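Local coordinates for putative immunoglobulin-blocking virulence protein (Mycoplasma mycoides subsp. capri, PDB 7ADK) that probably binds host immunoglobulin and blocks its function, helping the mycoplasma evade antibodies, at residues E247-I259 / S314-I326. Numbering follows the deposited sequence.
Sequences ERYKKMLDSNNVI and SPRSAFINEAGEI
Arg248 and Ile320 join backbone to backbone where helix 247-253 runs almost parallel to strand 318-320, the axes 5.9 Å apart and inclined by 19°. Ile320 N donates to Arg248 O at 3.0 Å, in a nearly straight bond. Strand 318-320 is an outermost strand of a small antiparallel sheet, paired on its other side with strand 326-332.

The Arg248 side chain, bent at chi3 (64°), brings its guanidinium side-on to Ala318 O. Ala318 O lies in the guanidinium plane and accepts from Arg248 NE at 2.8 Å and from Arg248 NH2 at 2.9 Å, while Arg316 O sits over one face. NH2 adds a weak bond to Pro315 O, and NH1 reaches Val203 O.

Farther along, Ile320 sends CG2 against Met252 CB (3.7 Å) and CD1 obliquely to the Tyr249 ring, whose hydroxyl is held by Leu205 O. Folded at chi2 and chi3, Met252 lays CE on the turn Asn321-Gly324, close to Glu322 O and Gly324 N. On the more exposed flank, extended Lys251 crosses Phe319 with Lys251 CD 3.8 Å from Phe319 CE2, its CB beside Glu322 OE2; the opposite charges stay 5.4 Å apart between Lys251 NZ and Glu322 OE2, an attraction probably weak.

Arg248 thus spends its guanidinium on backbone carbonyls, fixing the group's rotation and tying the helix to the strand's entry, while Ile320 packs mid-contact and Met252 CE rests on the turn's backbone.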
loop_
_atom_site.group_PDB
_atom_site.type_symbol
_atom_site.label_atom_id
_atom_site.label_comp_id
_atom_site.label_asym_id
_atom_site.label_seq_id
_atom_site.Cartn_x
_atom_site.Cartn_y
_atom_site.Cartn_z
ATOM N N GLU A 247 20.154 28.378 17.889
ATOM C CA GLU A 247 20.116 27.613 19.131
ATOM C C GLU A 247 21.469 27.575 19.853
ATOM O O GLU A 247 21.508 27.559 21.084
ATOM C CB GLU A 247 19.647 26.181 18.836
ATOM C CG GLU A 247 18.129 25.978 18.705
ATOM C CD GLU A 247 17.406 26.717 17.567
ATOM O OE1 GLU A 247 18.050 27.171 16.603
ATOM O OE2 GLU A 247 16.167 26.840 17.642
ATOM N N ARG A 248 22.586 27.616 19.120
ATOM C CA ARG A 248 23.941 27.525 19.673
ATOM C C ARG A 248 24.348 28.736 20.510
ATOM O O ARG A 248 25.245 28.645 21.337
ATOM C CB ARG A 248 24.940 27.349 18.535
ATOM C CG ARG A 248 24.660 26.136 17.644
ATOM C CD ARG A 248 25.691 26.047 16.528
ATOM N NE ARG A 248 27.030 25.818 17.069
ATOM C CZ ARG A 248 28.147 25.724 16.396
ATOM N NH1 ARG A 248 28.218 25.913 15.124
ATOM N NH2 ARG A 248 29.218 25.404 17.027
ATOM N N TYR A 249 23.678 29.862 20.305
ATOM C CA TYR A 249 23.815 31.086 21.093
ATOM C C TYR A 249 22.635 31.310 22.047
ATOM O O TYR A 249 22.814 31.934 23.084
ATOM C CB TYR A 249 23.968 32.282 20.147
ATOM C CG TYR A 249 24.894 32.069 18.969
ATOM C CD1 TYR A 249 26.275 32.312 19.079
ATOM C CD2 TYR A 249 24.361 31.594 17.759
ATOM C CE1 TYR A 249 27.121 32.042 17.989
ATOM C CE2 TYR A 249 25.202 31.334 16.667
ATOM C CZ TYR A 249 26.586 31.538 16.787
ATOM O OH TYR A 249 27.390 31.253 15.740
ATOM N N LYS A 250 21.433 30.811 21.722
ATOM C CA LYS A 250 20.131 31.224 22.294
ATOM C C LYS A 250 20.051 31.180 23.823
ATOM O O LYS A 250 19.550 32.112 24.434
ATOM C CB LYS A 250 19.008 30.384 21.672
ATOM C CG LYS A 250 17.629 30.954 21.915
ATOM C CD LYS A 250 16.479 30.066 21.619
ATOM C CE LYS A 250 15.103 30.695 21.814
ATOM N NZ LYS A 250 14.716 30.828 23.228
ATOM N N LYS A 251 20.630 30.152 24.445
ATOM C CA LYS A 251 20.723 29.993 25.911
ATOM C C LYS A 251 21.491 31.122 26.616
ATOM O O LYS A 251 21.179 31.440 27.753
ATOM C CB LYS A 251 21.359 28.630 26.236
ATOM C CG LYS A 251 20.495 27.445 25.781
ATOM C CD LYS A 251 21.102 26.106 26.209
ATOM C CE LYS A 251 20.276 24.954 25.641
ATOM N NZ LYS A 251 20.765 23.623 26.078
ATOM N N MET A 252 22.455 31.743 25.939
ATOM C CA MET A 252 23.096 33.007 26.327
ATOM C C MET A 252 22.306 34.232 25.833
ATOM O O MET A 252 22.160 35.212 26.550
ATOM C CB MET A 252 24.546 32.982 25.813
ATOM C CG MET A 252 25.293 34.320 25.829
ATOM S SD MET A 252 25.313 35.226 27.387
ATOM C CE MET A 252 26.123 34.041 28.460
ATOM N N LEU A 253 21.787 34.167 24.607
ATOM C CA LEU A 253 21.186 35.270 23.853
ATOM C C LEU A 253 19.905 35.810 24.498
ATOM O O LEU A 253 19.660 37.008 24.455
ATOM C CB LEU A 253 20.905 34.746 22.432
ATOM C CG LEU A 253 21.243 35.683 21.279
ATOM C CD1 LEU A 253 22.732 35.984 21.255
ATOM C CD2 LEU A 253 20.867 35.006 19.959
ATOM N N ASP A 254 19.099 34.942 25.109
ATOM C CA ASP A 254 17.998 35.357 25.983
ATOM C C ASP A 254 18.579 35.972 27.263
ATOM O O ASP A 254 19.209 35.265 28.045
ATOM C CB ASP A 254 17.085 34.168 26.296
ATOM C CG ASP A 254 16.332 33.638 25.079
ATOM O OD1 ASP A 254 16.024 34.416 24.153
ATOM O OD2 ASP A 254 15.975 32.440 25.080
ATOM N N SER A 255 18.381 37.282 27.462
ATOM C CA SER A 255 19.222 38.140 28.307
ATOM C C SER A 255 19.602 37.580 29.677
ATOM O O SER A 255 20.770 37.640 30.064
ATOM C CB SER A 255 18.514 39.482 28.481
ATOM O OG SER A 255 19.181 40.316 29.381
ATOM N N ASN A 256 18.615 37.063 30.421
ATOM C CA ASN A 256 18.723 36.414 31.738
ATOM C C ASN A 256 19.567 37.158 32.807
ATOM O O ASN A 256 20.023 36.552 33.778
ATOM C CB ASN A 256 19.036 34.911 31.567
ATOM C CG ASN A 256 20.502 34.568 31.367
ATOM O OD1 ASN A 256 21.186 34.133 32.281
ATOM N ND2 ASN A 256 21.010 34.670 30.166
ATOM N N ASN A 257 19.756 38.469 32.650
ATOM C CA ASN A 257 20.645 39.340 33.431
ATOM C C ASN A 257 22.154 39.031 33.259
ATOM O O ASN A 257 22.950 39.333 34.147
ATOM C CB ASN A 257 20.193 39.474 34.905
ATOM C CG ASN A 257 18.792 40.010 35.119
ATOM O OD1 ASN A 257 17.826 39.634 34.482
ATOM N ND2 ASN A 257 18.623 40.905 36.054
ATOM N N VAL A 258 22.559 38.444 32.126
ATOM C CA VAL A 258 23.958 38.091 31.823
ATOM C C VAL A 258 24.469 38.666 30.495
ATOM O O VAL A 258 25.633 39.060 30.434
ATOM C CB VAL A 258 24.165 36.565 31.867
ATOM C CG1 VAL A 258 25.623 36.175 31.611
ATOM C CG2 VAL A 258 23.802 35.981 33.236
ATOM N N ILE A 259 23.637 38.753 29.446
ATOM C CA ILE A 259 24.102 38.973 28.052
ATOM C C ILE A 259 25.023 40.183 27.859
ATOM O O ILE A 259 25.934 40.140 27.033
ATOM C CB ILE A 259 22.907 39.033 27.078
ATOM C CG1 ILE A 259 23.305 39.104 25.593
ATOM C CG2 ILE A 259 21.993 40.234 27.355
ATOM C CD1 ILE A 259 24.062 37.919 25.067
ATOM N N SER A 314 33.100 18.598 19.797
ATOM C CA SER A 314 33.010 18.813 18.348
ATOM C C SER A 314 32.698 20.283 18.080
ATOM O O SER A 314 31.712 20.795 18.610
ATOM C CB SER A 314 31.942 17.927 17.700
ATOM O OG SER A 314 31.625 18.356 16.384
ATOM N N PRO A 315 33.474 20.987 17.240
ATOM C CA PRO A 315 33.142 22.357 16.887
ATOM C C PRO A 315 31.770 22.532 16.234
ATOM O O PRO A 315 31.221 23.618 16.313
ATOM C CB PRO A 315 34.264 22.835 15.976
ATOM C CG PRO A 315 35.444 21.967 16.374
ATOM C CD PRO A 315 34.793 20.644 16.742
ATOM N N ARG A 316 31.170 21.492 15.645
ATOM C CA ARG A 316 29.816 21.537 15.069
ATOM C C ARG A 316 28.719 21.390 16.129
ATOM O O ARG A 316 27.615 21.881 15.948
ATOM C CB ARG A 316 29.725 20.448 13.984
ATOM C CG ARG A 316 28.507 20.554 13.056
ATOM C CD ARG A 316 28.425 19.436 12.011
ATOM N NE ARG A 316 29.596 19.379 11.132
ATOM C CZ ARG A 316 29.683 19.657 9.853
ATOM N NH1 ARG A 316 28.675 19.936 9.111
ATOM N NH2 ARG A 316 30.839 19.667 9.311
ATOM N N SER A 317 29.032 20.734 17.239
ATOM C CA SER A 317 28.110 20.461 18.350
ATOM C C SER A 317 28.217 21.467 19.500
ATOM O O SER A 317 27.462 21.374 20.462
ATOM C CB SER A 317 28.386 19.063 18.897
ATOM O OG SER A 317 28.285 18.097 17.874
ATOM N N ALA A 318 29.186 22.382 19.448
ATOM C CA ALA A 318 29.444 23.358 20.496
ATOM C C ALA A 318 28.329 24.397 20.607
ATOM O O ALA A 318 27.942 24.989 19.601
ATOM C CB ALA A 318 30.785 24.034 20.219
ATOM N N PHE A 319 27.892 24.694 21.825
ATOM C CA PHE A 319 26.988 25.795 22.153
ATOM C C PHE A 319 27.502 26.563 23.373
ATOM O O PHE A 319 28.380 26.106 24.091
ATOM C CB PHE A 319 25.545 25.290 22.331
ATOM C CG PHE A 319 25.247 24.500 23.592
ATOM C CD1 PHE A 319 25.385 23.107 23.583
ATOM C CD2 PHE A 319 24.793 25.145 24.756
ATOM C CE1 PHE A 319 25.071 22.365 24.733
ATOM C CE2 PHE A 319 24.490 24.402 25.908
ATOM C CZ PHE A 319 24.625 23.011 25.895
ATOM N N ILE A 320 26.973 27.752 23.605
ATOM C CA ILE A 320 27.279 28.582 24.776
ATOM C C ILE A 320 26.096 28.464 25.737
ATOM O O ILE A 320 24.967 28.732 25.328
ATOM C CB ILE A 320 27.472 30.045 24.309
ATOM C CG1 ILE A 320 28.650 30.198 23.325
ATOM C CG2 ILE A 320 27.672 30.997 25.489
ATOM C CD1 ILE A 320 28.474 31.356 22.365
ATOM N N ASN A 321 26.297 28.065 26.991
ATOM C CA ASN A 321 25.188 28.025 27.952
ATOM C C ASN A 321 25.015 29.373 28.676
ATOM O O ASN A 321 25.723 30.344 28.421
ATOM C CB ASN A 321 25.289 26.797 28.877
ATOM C CG ASN A 321 26.279 26.879 30.019
ATOM O OD1 ASN A 321 26.352 27.849 30.746
ATOM N ND2 ASN A 321 27.011 25.826 30.264
ATOM N N GLU A 322 24.063 29.425 29.599
ATOM C CA GLU A 322 23.628 30.616 30.334
ATOM C C GLU A 322 24.758 31.373 31.043
ATOM O O GLU A 322 24.706 32.591 31.140
ATOM C CB GLU A 322 22.582 30.215 31.392
ATOM C CG GLU A 322 21.277 29.610 30.853
ATOM C CD GLU A 322 21.370 28.158 30.356
ATOM O OE1 GLU A 322 22.343 27.446 30.679
ATOM O OE2 GLU A 322 20.459 27.707 29.632
ATOM N N ALA A 323 25.788 30.686 31.533
ATOM C CA ALA A 323 26.829 31.257 32.391
ATOM C C ALA A 323 28.062 31.815 31.649
ATOM O O ALA A 323 29.089 32.088 32.270
ATOM C CB ALA A 323 27.191 30.206 33.443
ATOM N N GLY A 324 27.991 31.986 30.327
ATOM C CA GLY A 324 29.123 32.455 29.519
ATOM C C GLY A 324 30.260 31.441 29.451
ATOM O O GLY A 324 31.413 31.754 29.738
ATOM N N GLU A 325 29.923 30.205 29.109
ATOM C CA GLU A 325 30.849 29.076 29.062
ATOM C C GLU A 325 30.448 28.096 27.950
ATOM O O GLU A 325 29.272 27.976 27.608
ATOM C CB GLU A 325 30.919 28.424 30.453
ATOM C CG GLU A 325 29.543 27.974 30.948
ATOM C CD GLU A 325 29.564 27.320 32.331
ATOM O OE1 GLU A 325 30.232 27.836 33.247
ATOM O OE2 GLU A 325 28.907 26.276 32.517
ATOM N N ILE A 326 31.440 27.436 27.358
ATOM C CA ILE A 326 31.295 26.584 26.176
ATOM C C ILE A 326 30.942 25.151 26.596
ATOM O O ILE A 326 31.610 24.556 27.436
ATOM C CB ILE A 326 32.567 26.632 25.307
ATOM C CG1 ILE A 326 32.862 28.061 24.824
ATOM C CG2 ILE A 326 32.455 25.682 24.117
ATOM C CD1 ILE A 326 34.147 28.158 24.005
#